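Local coordinates for DUF1987 domain-containing protein (Pseudomonas aeruginosa, PDB 6K4F) that probably acts as a regulatory phosphoprotein of the SiaABC threonine phosphorylation pathway, which controls biofilm formation in response to carbon availability, at residues E60-L65 against R96-R101; T14-G19 against S27-S32; D31-N36 against L65-T70; R91-R96 against C117-A122. All blocks are in the same frame, centred on the assembly; numbering follows the deposited sequence.

Overall arrangement
Contacts 1, 2 and 4 join neighbouring strands of one mixed sheet; contact 3 attaches the short strand 31-32, past the corner at Gly-30, to the end of strand 59-68. Contacts 1 and 4 share Arg-96 and bind strand 93-99 to its parallel neighbours 59-68 and 121-125; contact 2 is the antiparallel hairpin and shares Asp-31 and Ser-32 with contact 3. All are partly buried. Contact 1 pairs a charged network on one face with leucine and tryptophan on the other; contact 2 has glutamine amides on the matching polar side. Contact 4 is chiefly aromatic and aliphatic, while contact 3 lies farthest from the chain centre and relies on backbone bonds, a carboxylate and a side-chain amide.

Contact 1: residues E60-L65 against R96-R101; sequences ELDLRL and RWHYDR
Arg-96 reaches across to two acidic side chains of the adjacent strand. Its guanidinium grips the Glu-60 carboxylate end-on, NH2 to OE1 at 2.6 Å and NH1 to OE2 at 2.9 Å; both oxygens lie close to the guanidinium plane, yet the nitrogens come from above the carboxylate plane. A bend at chi3 (-61°) turns NE of Arg-96 toward Asp-62, whose OD1 it meets at 3.0 Å. Glu-60 also has a second cationic partner, Arg-25. Backbone bonds from Arg-96 N to Leu-61 O and from Leu-63 N to Arg-96 O set the parallel pairing of strands 59-68 and 93-99, the two strands of a beta-alpha-beta unit linked by helix 70-88. Trp-97 lies on the helix-covered face with Leu-63, whose CD1 stands 3.6 Å from Trp-97 CE3; Leu-63 also packs on Met-76 of that helix. On the opposite face His-98 gives NE2 to Asp-62 OD1 at 2.8 Å, with the oxygen in the ring plane, and that oxygen thus takes two donors. The Arg-64 guanidinium lies flat on the His-98 ring, planes 10° apart and centres 4.0 Å apart. A salt bridge from Arg-64 NH1 to Asp-62 OD2, 2.7 Å, also holds that guanidinium. Beyond the ring, His-98 O and Leu-65 O share a bridging water.

Contact 2: residues T14-G19 against S27-S32; sequences TPAIQG and SMQGDS
The carboxamides of Gln-18 and Gln-29 meet edge to edge, nearly coplanar with 16° between their planes. Each is both donor and acceptor: Gln-29 NE2 to Gln-18 OE1 at 2.8 Å and Gln-18 NE2 to Gln-29 OE1 at 2.9 Å, each donor meeting a lone pair in the plane of the partner carbonyl. Both chains bend at chi2 (92° and 90°), which swings each CD out of an extended course. The methyl of Ala-16 sits beside this pair, its CB 3.5 Å from Gln-29 OE1. On the other face Ile-17 and Met-28 lie side by side, Ile-17 CG1 4.0 Å from Met-28 CG, and reach helices 37-53 and 70-88 respectively. Past the corner at Gly-30, Ser-32 brings its OG to 3.5 Å from Pro-15 CD; that hydroxyl is hydrogen-bonded to Ser-72. Paired backbone bonds join Ala-16 with Gln-29 and Gln-18 with Ser-27, leaving Ile-17 and Met-28 as the non-hydrogen-bonded pair of an antiparallel beta hairpin, strands 16-20 and 25-29 of the mixed sheet.

Contact 3: residues D31-N36 against L65-T70; sequences DSYPEN and LLYLNT
Asp-31 OD2 accepts the backbone N-H of Tyr-67 at 2.6 Å through its anti lone pair, the bond bent to 147°. Two backbone bonds follow along the chain: Ser-32 N to Tyr-67 O at 2.8 Å, then Asn-69 N to Ser-32 O at 2.9 Å. A longer, less straight bond runs from Asn-69 ND2 to Pro-34 O at 3.1 Å. Asn-69 CG stands between its backbone N and carbonyl carbon (chi1 68°), and the amide spans two roles: ND2 faces the 31-36 segment while OD1 caps the next helix and bonds to Ser-72 OG. Packing is close where Ser-32 CB presses on Leu-68 CD2, 3.5 Å apart. Outside this, the side chains of Tyr-33 and Tyr-67 cross at about a right angle, Tyr-33 CD1 coming to the edge of the Tyr-67 ring, 3.8 Å from CD2. The result is a short parallel bridge, Ser-32 with Leu-68, beyond which each chain enters a helix, 37-53 and 70-88, through an asparagine N-cap, Asn-36 and Asn-69.

Contact 4: residues R91-R96 against C117-A122; sequences RPVSLR and CSFPFA
Leu-95 covers the ring of Phe-121 with one methyl and sets its CB at the ring edge of Phe-119. These contacts lie where strand 121-125, the outermost strand of the sheet at this end, runs parallel to strand 93-99. Leu-95 CD2 stands 3.6 Å from the centroid of the Phe-121 ring and nearly over its centre, 11° off the normal, a CH-pi contact. The two side chains run side by side, pointing the same way, each with CG anti to its backbone N (chi1 -176° for Leu-95). The same leucine supplies both backbone bonds of the pairing: its N meets Pro-120 O at 2.9 Å, and its O takes Ala-122 N at 2.8 Å. Its neighbours also include Leu-61 and Leu-63 of strand 59-68 and Leu-80 of helix 70-88, which places it in the layer between sheet and helix. Phe-119 precedes the strand proper and fills the same layer, touching Leu-83 and Glu-84 of that helix. Its CB lies 3.3 Å from Val-93 O, while its CE1 comes 4.0 Å from Leu-95 CB. On the opposite side of the sheet Ala-122 CB sits near Arg-96 CG, 4.2 Å away. The Phe-119 ring is held between two aliphatic groups: Cys-117 CB lies over one face, offset toward the rim, and Val-93 CG1 over the centre of the other, 4.1 Å from the centroid.

Contact 1: residues E60-L65 against R96-R101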
loop_
_atom_site.group_PDB
_atom_site.type_symbol
_atom_site.label_atom_id
_atom_site.label_comp_id
_atom_site.label_asym_id
_atom_site.label_seq_id
_atom_site.Cartn_x
_atom_site.Cartn_y
_atom_site.Cartn_z
ATOM N N GLU A 60 6.263 3.911 5.631
ATOM C CA GLU A 60 4.948 4.531 5.755
ATOM C C GLU A 60 4.188 4.353 4.453
ATOM O O GLU A 60 4.743 4.609 3.379
ATOM C CB GLU A 60 5.062 6.025 6.057
ATOM C CG GLU A 60 5.349 6.385 7.488
ATOM C CD GLU A 60 4.631 7.658 7.891
ATOM O OE1 GLU A 60 4.728 8.654 7.144
ATOM O OE2 GLU A 60 3.956 7.658 8.941
ATOM N N LEU A 61 2.926 3.930 4.534
ATOM C CA LEU A 61 2.063 3.863 3.355
ATOM C C LEU A 61 1.072 5.020 3.387
ATOM O O LEU A 61 0.409 5.242 4.409
ATOM C CB LEU A 61 1.308 2.527 3.280
ATOM C CG LEU A 61 1.952 1.480 2.368
ATOM C CD1 LEU A 61 3.248 1.035 2.988
ATOM C CD2 LEU A 61 1.013 0.300 2.172
ATOM N N ASP A 62 0.957 5.744 2.271
ATOM C CA ASP A 62 -0.032 6.817 2.136
ATOM C C ASP A 62 -0.923 6.520 0.935
ATOM O O ASP A 62 -0.498 6.666 -0.218
ATOM C CB ASP A 62 0.632 8.178 1.992
ATOM C CG ASP A 62 -0.335 9.314 2.251
ATOM O OD1 ASP A 62 -0.555 9.653 3.434
ATOM O OD2 ASP A 62 -0.895 9.852 1.272
ATOM N N LEU A 63 -2.158 6.120 1.206
ATOM C CA LEU A 63 -3.053 5.599 0.187
ATOM C C LEU A 63 -4.201 6.564 -0.089
ATOM O O LEU A 63 -4.862 7.053 0.836
ATOM C CB LEU A 63 -3.589 4.234 0.599
ATOM C CG LEU A 63 -2.531 3.168 0.898
ATOM C CD1 LEU A 63 -3.212 1.835 1.243
ATOM C CD2 LEU A 63 -1.560 3.001 -0.280
ATOM N N ARG A 64 -4.420 6.839 -1.370
ATOM C CA ARG A 64 -5.562 7.591 -1.870
ATOM C C ARG A 64 -6.236 6.790 -2.959
ATOM O O ARG A 64 -6.448 7.258 -4.083
ATOM C CB ARG A 64 -5.150 8.966 -2.383
ATOM C CG ARG A 64 -4.475 9.812 -1.316
ATOM C CD ARG A 64 -4.034 11.155 -1.853
ATOM N NE ARG A 64 -4.182 12.188 -0.833
ATOM C CZ ARG A 64 -3.221 12.552 0.007
ATOM N NH1 ARG A 64 -2.029 11.967 -0.052
ATOM N NH2 ARG A 64 -3.454 13.502 0.904
ATOM N N LEU A 65 -6.560 5.542 -2.621
ATOM C CA LEU A 65 -7.155 4.608 -3.556
ATOM C C LEU A 65 -8.659 4.787 -3.567
ATOM O O LEU A 65 -9.274 5.031 -2.525
ATOM C CB LEU A 65 -6.806 3.170 -3.174
ATOM C CG LEU A 65 -5.311 2.843 -3.231
ATOM C CD1 LEU A 65 -5.007 1.515 -2.581
ATOM C CD2 LEU A 65 -4.804 2.856 -4.669
ATOM N N ARG A 96 -1.666 5.416 6.315
ATOM C CA ARG A 96 -2.766 6.371 6.224
ATOM C C ARG A 96 -3.604 6.024 5.008
ATOM O O ARG A 96 -3.054 5.818 3.914
ATOM C CB ARG A 96 -2.252 7.819 6.094
ATOM C CG ARG A 96 -1.842 8.444 7.398
ATOM C CD ARG A 96 -1.110 9.763 7.172
ATOM N NE ARG A 96 0.113 9.561 6.404
ATOM C CZ ARG A 96 1.249 9.083 6.910
ATOM N NH1 ARG A 96 1.330 8.764 8.199
ATOM N NH2 ARG A 96 2.312 8.928 6.127
ATOM N N TRP A 97 -4.917 5.916 5.213
ATOM C CA TRP A 97 -5.888 5.601 4.165
ATOM C C TRP A 97 -6.838 6.791 4.051
ATOM O O TRP A 97 -7.726 6.980 4.894
ATOM C CB TRP A 97 -6.628 4.305 4.478
ATOM C CG TRP A 97 -7.498 3.816 3.354
ATOM C CD1 TRP A 97 -8.596 4.443 2.823
ATOM C CD2 TRP A 97 -7.349 2.591 2.627
ATOM N NE1 TRP A 97 -9.131 3.683 1.808
ATOM C CE2 TRP A 97 -8.381 2.544 1.666
ATOM C CE3 TRP A 97 -6.458 1.525 2.708
ATOM C CZ2 TRP A 97 -8.530 1.474 0.781
ATOM C CZ3 TRP A 97 -6.605 0.463 1.820
ATOM C CH2 TRP A 97 -7.631 0.450 0.874
ATOM N N HIS A 98 -6.633 7.605 3.017
ATOM C CA HIS A 98 -7.442 8.791 2.787
ATOM C C HIS A 98 -8.677 8.450 1.973
ATOM O O HIS A 98 -8.617 7.654 1.029
ATOM C CB HIS A 98 -6.647 9.858 2.043
ATOM C CG HIS A 98 -5.359 10.221 2.702
ATOM N ND1 HIS A 98 -5.279 11.165 3.702
ATOM C CD2 HIS A 98 -4.096 9.778 2.495
ATOM C CE1 HIS A 98 -4.018 11.291 4.081
ATOM N NE2 HIS A 98 -3.281 10.457 3.366
ATOM N N TYR A 99 -9.797 9.075 2.323
ATOM C CA TYR A 99 -10.993 8.886 1.521
ATOM C C TYR A 99 -11.858 10.128 1.626
ATOM O O TYR A 99 -11.694 10.953 2.529
ATOM C CB TYR A 99 -11.761 7.627 1.937
ATOM C CG TYR A 99 -12.544 7.773 3.223
ATOM C CD1 TYR A 99 -11.897 7.835 4.455
ATOM C CD2 TYR A 99 -13.931 7.840 3.206
ATOM C CE1 TYR A 99 -12.624 7.969 5.647
ATOM C CE2 TYR A 99 -14.657 7.971 4.383
ATOM C CZ TYR A 99 -13.999 8.036 5.598
ATOM O OH TYR A 99 -14.739 8.158 6.766
ATOM N N ASP A 100 -12.763 10.267 0.665
ATOM C CA ASP A 100 -13.703 11.373 0.629
ATOM C C ASP A 100 -15.059 10.849 1.075
ATOM O O ASP A 100 -15.602 9.918 0.466
ATOM C CB ASP A 100 -13.779 11.986 -0.770
ATOM C CG ASP A 100 -14.448 13.357 -0.775
ATOM O OD1 ASP A 100 -13.917 14.274 -1.436
ATOM O OD2 ASP A 100 -15.505 13.520 -0.128
ATOM N N ARG A 101 -15.601 11.438 2.144
ATOM C CA ARG A 101 -16.912 11.031 2.631
ATOM C C ARG A 101 -18.003 11.233 1.585
ATOM O O ARG A 101 -19.031 10.551 1.634
ATOM C CB ARG A 101 -17.247 11.797 3.915
ATOM C CG ARG A 101 -16.735 11.118 5.177
ATOM C CD ARG A 101 -17.245 11.789 6.435
ATOM N NE ARG A 101 -16.855 13.194 6.491
ATOM C CZ ARG A 101 -16.123 13.728 7.463
ATOM N NH1 ARG A 101 -15.816 15.017 7.432
ATOM N NH2 ARG A 101 -15.698 12.973 8.465
HETATM O O HOH W 1 1.990 7.226 10.368
HETATM O O HOH W 2 -9.900 7.138 -1.351
#

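Contact 2: residues T14-G19 against S27-S32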
loop_
_atom_site.group_PDB
_atom_site.type_symbol
_atom_site.label_atom_id
_atom_site.label_comp_id
_atom_site.label_asym_id
_atom_site.label_seq_id
_atom_site.Cartn_x
_atom_site.Cartn_y
_atom_site.Cartn_z
ATOM N N THR A 14 -5.392 1.913 -13.624
ATOM C CA THR A 14 -4.355 1.494 -12.693
ATOM C C THR A 14 -3.850 2.691 -11.899
ATOM O O THR A 14 -3.765 3.803 -12.436
ATOM C CB THR A 14 -3.175 0.810 -13.406
ATOM O OG1 THR A 14 -2.640 1.670 -14.421
ATOM C CG2 THR A 14 -3.638 -0.497 -14.035
ATOM N N PRO A 15 -3.542 2.500 -10.620
ATOM C CA PRO A 15 -3.165 3.639 -9.776
ATOM C C PRO A 15 -1.754 4.122 -10.044
ATOM O O PRO A 15 -0.867 3.368 -10.457
ATOM C CB PRO A 15 -3.270 3.071 -8.356
ATOM C CG PRO A 15 -2.973 1.641 -8.525
ATOM C CD PRO A 15 -3.578 1.245 -9.853
ATOM N N ALA A 16 -1.553 5.410 -9.783
ATOM C CA ALA A 16 -0.204 5.938 -9.709
ATOM C C ALA A 16 0.429 5.476 -8.398
ATOM O O ALA A 16 -0.194 5.565 -7.334
ATOM C CB ALA A 16 -0.233 7.468 -9.803
ATOM N N ILE A 17 1.646 4.939 -8.478
ATOM C CA ILE A 17 2.353 4.395 -7.320
ATOM C C ILE A 17 3.741 5.013 -7.261
ATOM O O ILE A 17 4.466 5.023 -8.265
ATOM C CB ILE A 17 2.459 2.857 -7.377
ATOM C CG1 ILE A 17 1.074 2.228 -7.475
ATOM C CG2 ILE A 17 3.253 2.330 -6.185
ATOM C CD1 ILE A 17 1.106 0.711 -7.773
ATOM N N GLN A 18 4.113 5.527 -6.089
ATOM C CA GLN A 18 5.442 6.088 -5.863
ATOM C C GLN A 18 6.041 5.441 -4.630
ATOM O O GLN A 18 5.490 5.560 -3.524
ATOM C CB GLN A 18 5.396 7.612 -5.687
ATOM C CG GLN A 18 4.665 8.329 -6.794
ATOM C CD GLN A 18 3.192 8.527 -6.494
ATOM O OE1 GLN A 18 2.812 8.830 -5.359
ATOM N NE2 GLN A 18 2.349 8.351 -7.510
ATOM N N GLY A 19 7.148 4.737 -4.825
ATOM C CA GLY A 19 7.945 4.243 -3.723
ATOM C C GLY A 19 9.149 5.134 -3.507
ATOM O O GLY A 19 10.079 5.116 -4.316
ATOM N N SER A 27 3.359 5.406 -1.676
ATOM C CA SER A 27 2.141 6.167 -1.927
ATOM C C SER A 27 1.416 5.601 -3.138
ATOM O O SER A 27 2.057 5.193 -4.112
ATOM C CB SER A 27 2.463 7.653 -2.181
ATOM O OG SER A 27 3.157 8.215 -1.068
ATOM N N MET A 28 0.078 5.588 -3.084
ATOM C CA MET A 28 -0.747 5.186 -4.221
ATOM C C MET A 28 -1.986 6.060 -4.342
ATOM O O MET A 28 -2.645 6.346 -3.342
ATOM C CB MET A 28 -1.216 3.739 -4.104
ATOM C CG MET A 28 -0.155 2.786 -3.733
ATOM S SD MET A 28 -0.819 1.114 -3.765
ATOM C CE MET A 28 0.464 0.276 -2.856
ATOM N N GLN A 29 -2.344 6.412 -5.577
ATOM C CA GLN A 29 -3.508 7.250 -5.837
ATOM C C GLN A 29 -4.262 6.715 -7.038
ATOM O O GLN A 29 -3.647 6.424 -8.068
ATOM C CB GLN A 29 -3.104 8.707 -6.101
ATOM C CG GLN A 29 -2.137 9.290 -5.094
ATOM C CD GLN A 29 -0.678 9.073 -5.468
ATOM O OE1 GLN A 29 -0.312 9.077 -6.645
ATOM N NE2 GLN A 29 0.167 8.918 -4.460
ATOM N N GLY A 30 -5.583 6.620 -6.922
ATOM C CA GLY A 30 -6.466 6.367 -8.048
ATOM C C GLY A 30 -7.241 5.072 -7.902
ATOM O O GLY A 30 -7.340 4.481 -6.822
ATOM N N ASP A 31 -7.815 4.636 -9.014
ATOM C CA ASP A 31 -8.473 3.340 -9.034
ATOM C C ASP A 31 -7.527 2.250 -9.460
ATOM O O ASP A 31 -6.485 2.483 -10.074
ATOM C CB ASP A 31 -9.604 3.266 -10.012
ATOM C CG ASP A 31 -10.655 4.175 -9.707
ATOM O OD1 ASP A 31 -10.827 4.964 -10.613
ATOM O OD2 ASP A 31 -11.353 4.127 -8.658
ATOM N N SER A 32 -7.960 1.027 -9.209
ATOM C CA SER A 32 -7.184 -0.140 -9.593
ATOM C C SER A 32 -8.213 -1.181 -10.028
ATOM O O SER A 32 -8.780 -1.897 -9.200
ATOM C CB SER A 32 -6.320 -0.601 -8.423
ATOM O OG SER A 32 -5.392 -1.584 -8.813
HETATM O O HOH W 3 -6.345 5.389 -11.559
HETATM O O HOH W 4 5.923 7.914 -1.732
#

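Contact 3: residues D31-N36 against L65-T70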
loop_
_atom_site.group_PDB
_atom_site.type_symbol
_atom_site.label_atom_id
_atom_site.label_comp_id
_atom_site.label_asym_id
_atom_site.label_seq_id
_atom_site.Cartn_x
_atom_site.Cartn_y
_atom_site.Cartn_z
ATOM N N ASP A 31 -7.815 4.636 -9.014
ATOM C CA ASP A 31 -8.473 3.340 -9.034
ATOM C C ASP A 31 -7.527 2.250 -9.460
ATOM O O ASP A 31 -6.485 2.483 -10.074
ATOM C CB ASP A 31 -9.604 3.266 -10.012
ATOM C CG ASP A 31 -10.655 4.175 -9.707
ATOM O OD1 ASP A 31 -10.827 4.964 -10.613
ATOM O OD2 ASP A 31 -11.353 4.127 -8.658
ATOM N N SER A 32 -7.960 1.027 -9.209
ATOM C CA SER A 32 -7.184 -0.140 -9.593
ATOM C C SER A 32 -8.213 -1.181 -10.028
ATOM O O SER A 32 -8.780 -1.897 -9.200
ATOM C CB SER A 32 -6.320 -0.601 -8.423
ATOM O OG SER A 32 -5.392 -1.584 -8.813
ATOM N N TYR A 33 -8.479 -1.242 -11.328
ATOM C CA TYR A 33 -9.186 -2.380 -11.914
ATOM C C TYR A 33 -8.437 -2.881 -13.142
ATOM O O TYR A 33 -8.983 -2.923 -14.248
ATOM C CB TYR A 33 -10.641 -2.031 -12.234
ATOM C CG TYR A 33 -10.907 -0.713 -12.921
ATOM C CD1 TYR A 33 -10.972 0.470 -12.201
ATOM C CD2 TYR A 33 -11.144 -0.662 -14.289
ATOM C CE1 TYR A 33 -11.239 1.679 -12.832
ATOM C CE2 TYR A 33 -11.417 0.534 -14.926
ATOM C CZ TYR A 33 -11.463 1.699 -14.197
ATOM O OH TYR A 33 -11.732 2.882 -14.838
ATOM N N PRO A 34 -7.173 -3.280 -12.981
ATOM C CA PRO A 34 -6.435 -3.830 -14.114
ATOM C C PRO A 34 -6.916 -5.229 -14.441
ATOM O O PRO A 34 -7.540 -5.908 -13.623
ATOM C CB PRO A 34 -4.990 -3.848 -13.618
ATOM C CG PRO A 34 -5.097 -4.040 -12.187
ATOM C CD PRO A 34 -6.365 -3.344 -11.746
ATOM N N GLU A 35 -6.615 -5.649 -15.669
ATOM C CA GLU A 35 -6.886 -7.026 -16.068
ATOM C C GLU A 35 -5.943 -7.992 -15.366
ATOM O O GLU A 35 -6.356 -9.074 -14.937
ATOM C CB GLU A 35 -6.766 -7.165 -17.585
ATOM C CG GLU A 35 -5.467 -6.607 -18.153
ATOM C CD GLU A 35 -5.652 -5.967 -19.514
ATOM O OE1 GLU A 35 -4.904 -5.019 -19.834
ATOM O OE2 GLU A 35 -6.548 -6.412 -20.264
ATOM N N ASN A 36 -4.683 -7.607 -15.211
ATOM C CA ASN A 36 -3.667 -8.449 -14.588
ATOM C C ASN A 36 -3.098 -7.679 -13.400
ATOM O O ASN A 36 -2.198 -6.849 -13.565
ATOM C CB ASN A 36 -2.588 -8.819 -15.605
ATOM C CG ASN A 36 -1.684 -9.930 -15.122
ATOM O OD1 ASN A 36 -1.400 -10.048 -13.928
ATOM N ND2 ASN A 36 -1.222 -10.759 -16.054
ATOM N N LEU A 65 -6.560 5.542 -2.621
ATOM C CA LEU A 65 -7.155 4.608 -3.556
ATOM C C LEU A 65 -8.659 4.787 -3.567
ATOM O O LEU A 65 -9.274 5.031 -2.525
ATOM C CB LEU A 65 -6.806 3.170 -3.174
ATOM C CG LEU A 65 -5.311 2.843 -3.231
ATOM C CD1 LEU A 65 -5.007 1.515 -2.581
ATOM C CD2 LEU A 65 -4.804 2.856 -4.669
ATOM N N LEU A 66 -9.242 4.661 -4.755
ATOM C CA LEU A 66 -10.684 4.718 -4.927
ATOM C C LEU A 66 -11.197 3.302 -5.155
ATOM O O LEU A 66 -11.107 2.466 -4.255
ATOM C CB LEU A 66 -11.044 5.648 -6.084
ATOM C CG LEU A 66 -10.434 7.051 -6.055
ATOM C CD1 LEU A 66 -10.752 7.793 -7.343
ATOM C CD2 LEU A 66 -10.903 7.863 -4.854
ATOM N N TYR A 67 -11.698 3.003 -6.347
ATOM C CA TYR A 67 -12.193 1.660 -6.619
ATOM C C TYR A 67 -11.042 0.656 -6.681
ATOM O O TYR A 67 -9.983 0.934 -7.250
ATOM C CB TYR A 67 -12.973 1.639 -7.932
ATOM C CG TYR A 67 -13.590 0.300 -8.230
ATOM C CD1 TYR A 67 -14.659 -0.169 -7.481
ATOM C CD2 TYR A 67 -13.099 -0.502 -9.248
ATOM C CE1 TYR A 67 -15.228 -1.401 -7.743
ATOM C CE2 TYR A 67 -13.663 -1.738 -9.520
ATOM C CZ TYR A 67 -14.724 -2.182 -8.766
ATOM O OH TYR A 67 -15.284 -3.413 -9.034
ATOM N N LEU A 68 -11.245 -0.515 -6.075
ATOM C CA LEU A 68 -10.308 -1.628 -6.201
ATOM C C LEU A 68 -11.082 -2.856 -6.649
ATOM O O LEU A 68 -12.072 -3.232 -6.008
ATOM C CB LEU A 68 -9.593 -1.929 -4.882
ATOM C CG LEU A 68 -8.619 -0.962 -4.208
ATOM C CD1 LEU A 68 -7.857 -1.692 -3.112
ATOM C CD2 LEU A 68 -7.647 -0.385 -5.230
ATOM N N ASN A 69 -10.639 -3.489 -7.736
ATOM C CA ASN A 69 -11.314 -4.718 -8.122
ATOM C C ASN A 69 -10.821 -5.868 -7.246
ATOM O O ASN A 69 -9.968 -5.703 -6.372
ATOM C CB ASN A 69 -11.141 -4.996 -9.620
ATOM C CG ASN A 69 -9.717 -5.345 -10.011
ATOM O OD1 ASN A 69 -8.793 -5.260 -9.206
ATOM N ND2 ASN A 69 -9.528 -5.719 -11.285
ATOM N N THR A 70 -11.391 -7.052 -7.468
ATOM C CA THR A 70 -11.105 -8.200 -6.612
ATOM C C THR A 70 -9.613 -8.508 -6.558
ATOM O O THR A 70 -9.046 -8.693 -5.475
ATOM C CB THR A 70 -11.905 -9.405 -7.116
ATOM O OG1 THR A 70 -13.290 -9.194 -6.809
ATOM C CG2 THR A 70 -11.421 -10.718 -6.466
#

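Contact 4: residues R91-R96 against C117-A122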
loop_
_atom_site.group_PDB
_atom_site.type_symbol
_atom_site.label_atom_id
_atom_site.label_comp_id
_atom_site.label_asym_id
_atom_site.label_seq_id
_atom_site.Cartn_x
_atom_site.Cartn_y
_atom_site.Cartn_z
ATOM N N ARG A 91 9.586 -3.938 13.243
ATOM C CA ARG A 91 9.793 -2.881 12.254
ATOM C C ARG A 91 8.741 -1.793 12.435
ATOM O O ARG A 91 7.549 -2.105 12.505
ATOM C CB ARG A 91 9.710 -3.450 10.835
ATOM C CG ARG A 91 10.167 -2.495 9.743
ATOM C CD ARG A 91 11.646 -2.208 9.887
ATOM N NE ARG A 91 12.183 -1.474 8.750
ATOM C CZ ARG A 91 12.850 -2.036 7.751
ATOM N NH1 ARG A 91 13.065 -3.346 7.743
ATOM N NH2 ARG A 91 13.305 -1.284 6.759
ATOM N N PRO A 92 9.135 -0.520 12.524
ATOM C CA PRO A 92 8.137 0.563 12.537
ATOM C C PRO A 92 7.442 0.657 11.184
ATOM O O PRO A 92 8.083 0.886 10.156
ATOM C CB PRO A 92 8.969 1.816 12.837
ATOM C CG PRO A 92 10.287 1.300 13.385
ATOM C CD PRO A 92 10.505 -0.015 12.697
ATOM N N VAL A 93 6.125 0.451 11.186
ATOM C CA VAL A 93 5.307 0.525 9.981
ATOM C C VAL A 93 4.054 1.324 10.318
ATOM O O VAL A 93 3.514 1.201 11.422
ATOM C CB VAL A 93 4.933 -0.880 9.463
ATOM C CG1 VAL A 93 3.981 -0.777 8.281
ATOM C CG2 VAL A 93 6.197 -1.669 9.042
ATOM N N SER A 94 3.599 2.154 9.383
ATOM C CA SER A 94 2.363 2.886 9.614
ATOM C C SER A 94 1.672 3.165 8.292
ATOM O O SER A 94 2.307 3.208 7.229
ATOM C CB SER A 94 2.618 4.194 10.373
ATOM O OG SER A 94 3.464 5.033 9.624
ATOM N N LEU A 95 0.359 3.348 8.360
ATOM C CA LEU A 95 -0.428 3.523 7.146
ATOM C C LEU A 95 -1.481 4.599 7.349
ATOM O O LEU A 95 -2.116 4.675 8.411
ATOM C CB LEU A 95 -1.094 2.200 6.729
ATOM C CG LEU A 95 -1.884 2.149 5.421
ATOM C CD1 LEU A 95 -1.798 0.746 4.829
ATOM C CD2 LEU A 95 -3.347 2.539 5.636
ATOM N N ARG A 96 -1.666 5.416 6.315
ATOM C CA ARG A 96 -2.766 6.371 6.224
ATOM C C ARG A 96 -3.604 6.024 5.008
ATOM O O ARG A 96 -3.054 5.818 3.914
ATOM C CB ARG A 96 -2.252 7.819 6.094
ATOM C CG ARG A 96 -1.842 8.444 7.398
ATOM C CD ARG A 96 -1.110 9.763 7.172
ATOM N NE ARG A 96 0.113 9.561 6.404
ATOM C CZ ARG A 96 1.249 9.083 6.910
ATOM N NH1 ARG A 96 1.330 8.764 8.199
ATOM N NH2 ARG A 96 2.312 8.928 6.127
ATOM N N CYS A 117 -4.595 -5.563 10.651
ATOM C CA CYS A 117 -3.287 -4.949 10.848
ATOM C C CYS A 117 -3.087 -4.569 12.306
ATOM O O CYS A 117 -4.020 -4.115 12.960
ATOM C CB CYS A 117 -3.127 -3.701 9.980
ATOM S SG CYS A 117 -3.306 -4.080 8.224
ATOM N N SER A 118 -1.867 -4.753 12.810
ATOM C CA SER A 118 -1.573 -4.384 14.188
ATOM C C SER A 118 -0.761 -3.103 14.291
ATOM O O SER A 118 -0.538 -2.614 15.403
ATOM C CB SER A 118 -0.838 -5.529 14.897
ATOM O OG SER A 118 0.533 -5.547 14.551
ATOM N N PHE A 119 -0.326 -2.551 13.178
ATOM C CA PHE A 119 0.414 -1.300 13.174
ATOM C C PHE A 119 -0.555 -0.141 13.036
ATOM O O PHE A 119 -1.717 -0.333 12.660
ATOM C CB PHE A 119 1.428 -1.302 12.026
ATOM C CG PHE A 119 0.858 -1.753 10.710
ATOM C CD1 PHE A 119 0.219 -0.855 9.870
ATOM C CD2 PHE A 119 0.980 -3.071 10.302
ATOM C CE1 PHE A 119 -0.297 -1.258 8.648
ATOM C CE2 PHE A 119 0.466 -3.491 9.077
ATOM C CZ PHE A 119 -0.176 -2.585 8.251
ATOM N N PRO A 120 -0.124 1.078 13.368
ATOM C CA PRO A 120 -0.991 2.249 13.183
ATOM C C PRO A 120 -1.554 2.339 11.771
ATOM O O PRO A 120 -0.816 2.315 10.782
ATOM C CB PRO A 120 -0.055 3.426 13.478
ATOM C CG PRO A 120 0.962 2.860 14.406
ATOM C CD PRO A 120 1.168 1.441 13.980
ATOM N N PHE A 121 -2.868 2.513 11.687
ATOM C CA PHE A 121 -3.613 2.412 10.430
ATOM C C PHE A 121 -4.715 3.455 10.555
ATOM O O PHE A 121 -5.762 3.206 11.163
ATOM C CB PHE A 121 -4.158 0.994 10.242
ATOM C CG PHE A 121 -4.762 0.701 8.874
ATOM C CD1 PHE A 121 -5.747 1.515 8.322
ATOM C CD2 PHE A 121 -4.392 -0.452 8.187
ATOM C CE1 PHE A 121 -6.322 1.210 7.103
ATOM C CE2 PHE A 121 -4.959 -0.764 6.959
ATOM C CZ PHE A 121 -5.923 0.057 6.412
ATOM N N ALA A 122 -4.461 4.630 10.014
ATOM C CA ALA A 122 -5.349 5.773 10.156
ATOM C C ALA A 122 -6.256 5.858 8.938
ATOM O O ALA A 122 -5.771 5.973 7.805
ATOM C CB ALA A 122 -4.523 7.053 10.295
#